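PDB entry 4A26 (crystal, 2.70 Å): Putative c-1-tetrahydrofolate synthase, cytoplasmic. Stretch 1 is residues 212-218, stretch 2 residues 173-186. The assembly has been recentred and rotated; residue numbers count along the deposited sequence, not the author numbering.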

# COMPACT_ATOMS: atom_id res chain seq x y z
N ASP A 212 18.37 10.62 6.32
CA ASP A 212 19.34 10.63 5.24
C ASP A 212 18.70 11.06 3.93
O ASP A 212 19.35 11.63 3.05
CB ASP A 212 19.96 9.24 5.09
CG ASP A 212 20.81 8.86 6.29
OD1 ASP A 212 21.83 9.54 6.53
OD2 ASP A 212 20.46 7.89 7.00
N ILE A 213 17.40 10.79 3.81
CA ILE A 213 16.62 11.19 2.65
C ILE A 213 15.38 11.94 3.15
O ILE A 213 14.87 11.65 4.23
CB ILE A 213 16.23 9.94 1.81
CG1 ILE A 213 17.50 9.25 1.29
CG2 ILE A 213 15.30 10.33 0.67
CD1 ILE A 213 17.27 8.03 0.45
N VAL A 214 14.94 12.94 2.39
CA VAL A 214 13.75 13.71 2.74
C VAL A 214 12.95 14.02 1.49
O VAL A 214 13.49 14.56 0.51
CB VAL A 214 14.09 15.04 3.43
CG1 VAL A 214 12.82 15.79 3.77
CG2 VAL A 214 14.93 14.81 4.68
N ILE A 215 11.66 13.69 1.53
CA ILE A 215 10.76 13.94 0.41
C ILE A 215 9.73 14.95 0.90
O ILE A 215 8.91 14.65 1.76
CB ILE A 215 10.07 12.65 -0.07
CG1 ILE A 215 11.08 11.50 -0.18
CG2 ILE A 215 9.42 12.85 -1.42
CD1 ILE A 215 12.24 11.78 -1.10
N ALA A 216 9.81 16.17 0.36
CA ALA A 216 8.90 17.25 0.74
C ALA A 216 7.69 17.26 -0.19
O ALA A 216 7.78 17.76 -1.32
CB ALA A 216 9.62 18.57 0.71
N ALA A 217 6.57 16.73 0.29
CA ALA A 217 5.37 16.56 -0.52
C ALA A 217 4.11 17.08 0.15
O ALA A 217 3.01 16.69 -0.23
CB ALA A 217 5.20 15.09 -0.88
N MET A 218 4.25 17.97 1.13
CA MET A 218 3.08 18.47 1.86
C MET A 218 2.28 19.46 1.03
O MET A 218 1.05 19.48 1.12
CB MET A 218 3.49 19.10 3.20
CG MET A 218 3.88 18.09 4.27
SD MET A 218 2.59 17.71 5.47
CE MET A 218 1.17 17.38 4.43
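Stretch 2 173-186: RSNIVGAPVAALLM

Stretch 2 packs on the strand of stretch 1 as a helix laid along it, nearly antiparallel, and the centre of the contact is wholly apolar. Ile-215 sits there, covered over more area than any other residue of stretch 1. Its CG1 lies 4.0 Å from CD1 of Leu-185, and its CG2 lies 4.3 Å from CG1 of Val-181, so one isoleucine meets two residues a single helical turn apart. Its side chain has chi1 at -45° and chi2 at -58°, both m. Leu-185, m at chi1 and t at chi2, also reaches Ile-213, where CG2 of the isoleucine is 4.5 Å from the same leucine CD1; this is a looser touch than the one to Ile-215. Val-181 holds chi1 at 72° (p).

The pattern follows from the backbones. Residues 213-216 are extended, with phi between -142° and -92° and psi between 102° and 146°, so side chains alternate: the CA-to-CB bonds of Ile-213 and Ile-215 point toward the helix, whereas that of Val-214 points away. In the helix, which starts at Gly-178 and runs on beyond Met-186, Val-181 and Leu-185 recur at a spacing of four and so share one face; the backbone bond from Leu-185 N to Val-181 O, 3.1 Å, joins the same pair. The strand and helix axes cross at 165° and approach to 10.4 Å, a separation filled by side chains. The register runs in opposite directions: Ile-213 CA is 9.5 Å from Leu-185 CA, while Ala-217 CA is only 6.1 Å from Gly-178 CA.

This closer approach lies just past the strand, where the backbones of the small residues Ala-217 and Gly-178 come near each other. The CB of Ala-217 packs 4.1 Å from CG1 of Val-177, the N-cap residue, whose chi1 is t. Gly-178 has no side chain, and a CB modelled there would come within 2.9 Å of Ser-174 N, so the tight turn before the helix leaves little room for one.

At the polar edge, Ser-174 OG lies 4.5 Å from Ala-217 O, too far for a hydrogen bond; none crosses between the stretches. The hydroxyl instead accepts a hydrogen bond from Gly-178 N, with Gly-178 N to Ser-174 OG at 3.2 Å, and Ser-174 O accepts another from Ala-179 N at 2.9 Å, tying the loop to the first turn of the helix. In all, 267 Å² is buried, summed over both sides.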

# COMPACT_ATOMS: atom_id res chain seq x y z
N ARG A 173 1.21 12.40 3.07
CA ARG A 173 0.66 11.06 2.87
C ARG A 173 -0.38 11.01 1.74
O ARG A 173 -1.24 10.14 1.71
CB ARG A 173 0.04 10.56 4.18
CG ARG A 173 -1.01 11.47 4.79
CD ARG A 173 -1.67 10.83 6.00
NE ARG A 173 -2.50 11.76 6.75
CZ ARG A 173 -3.15 11.46 7.87
NH1 ARG A 173 -3.09 10.23 8.38
NH2 ARG A 173 -3.88 12.38 8.49
N SER A 174 -0.28 11.96 0.82
CA SER A 174 -1.23 12.07 -0.29
C SER A 174 -1.18 10.84 -1.18
O SER A 174 -0.11 10.28 -1.41
CB SER A 174 -0.92 13.32 -1.11
OG SER A 174 0.43 13.31 -1.55
N ASN A 175 -2.34 10.44 -1.69
CA ASN A 175 -2.45 9.31 -2.62
C ASN A 175 -1.54 9.44 -3.83
O ASN A 175 -1.00 8.45 -4.31
CB ASN A 175 -3.89 9.17 -3.13
CG ASN A 175 -4.84 8.64 -2.08
OD1 ASN A 175 -4.42 8.18 -1.01
ND2 ASN A 175 -6.13 8.69 -2.38
N ILE A 176 -1.39 10.67 -4.30
CA ILE A 176 -0.75 10.95 -5.58
C ILE A 176 0.79 10.95 -5.51
O ILE A 176 1.45 10.68 -6.52
CB ILE A 176 -1.26 12.31 -6.16
CG1 ILE A 176 -2.78 12.23 -6.46
CG2 ILE A 176 -0.52 12.69 -7.43
CD1 ILE A 176 -3.69 12.51 -5.25
N VAL A 177 1.36 11.24 -4.34
CA VAL A 177 2.82 11.25 -4.19
C VAL A 177 3.29 10.62 -2.88
O VAL A 177 3.98 9.61 -2.89
CB VAL A 177 3.39 12.69 -4.29
CG1 VAL A 177 4.90 12.66 -4.21
CG2 VAL A 177 2.93 13.36 -5.58
N GLY A 178 2.89 11.21 -1.76
CA GLY A 178 3.35 10.79 -0.44
C GLY A 178 3.28 9.30 -0.16
O GLY A 178 4.29 8.67 0.16
N ALA A 179 2.08 8.74 -0.26
CA ALA A 179 1.86 7.32 0.08
C ALA A 179 2.65 6.37 -0.83
O ALA A 179 3.36 5.50 -0.33
CB ALA A 179 0.38 6.98 0.05
N PRO A 180 2.52 6.53 -2.16
CA PRO A 180 3.27 5.63 -3.03
C PRO A 180 4.79 5.72 -2.86
O PRO A 180 5.44 4.68 -2.77
CB PRO A 180 2.86 6.06 -4.44
CG PRO A 180 2.06 7.30 -4.30
CD PRO A 180 1.57 7.37 -2.91
N VAL A 181 5.33 6.94 -2.80
CA VAL A 181 6.79 7.11 -2.69
C VAL A 181 7.34 6.56 -1.37
O VAL A 181 8.47 6.09 -1.33
CB VAL A 181 7.24 8.59 -2.84
CG1 VAL A 181 6.87 9.41 -1.62
CG2 VAL A 181 8.75 8.65 -3.05
N ALA A 182 6.54 6.61 -0.31
CA ALA A 182 6.94 6.04 0.97
C ALA A 182 7.14 4.53 0.85
O ALA A 182 8.07 3.98 1.45
CB ALA A 182 5.92 6.35 2.05
N ALA A 183 6.29 3.87 0.07
CA ALA A 183 6.39 2.42 -0.11
C ALA A 183 7.51 2.05 -1.08
O ALA A 183 8.12 0.99 -0.94
CB ALA A 183 5.07 1.86 -0.61
N LEU A 184 7.78 2.90 -2.06
CA LEU A 184 8.86 2.65 -3.01
C LEU A 184 10.21 2.72 -2.30
O LEU A 184 11.09 1.91 -2.56
CB LEU A 184 8.80 3.65 -4.18
CG LEU A 184 7.59 3.53 -5.12
CD1 LEU A 184 7.49 4.74 -6.04
CD2 LEU A 184 7.65 2.24 -5.94
N LEU A 185 10.36 3.68 -1.39
CA LEU A 185 11.57 3.79 -0.57
C LEU A 185 11.76 2.60 0.38
O LEU A 185 12.89 2.16 0.59
CB LEU A 185 11.56 5.10 0.23
CG LEU A 185 11.78 6.39 -0.57
CD1 LEU A 185 11.74 7.59 0.36
CD2 LEU A 185 13.11 6.36 -1.33
N MET A 186 10.67 2.10 0.96
CA MET A 186 10.73 0.91 1.82
C MET A 186 11.06 -0.32 0.99
O MET A 186 11.82 -1.18 1.43
CB MET A 186 9.42 0.68 2.58
CG MET A 186 9.39 -0.63 3.37
SD MET A 186 8.10 -0.71 4.62
CE MET A 186 6.63 -0.58 3.59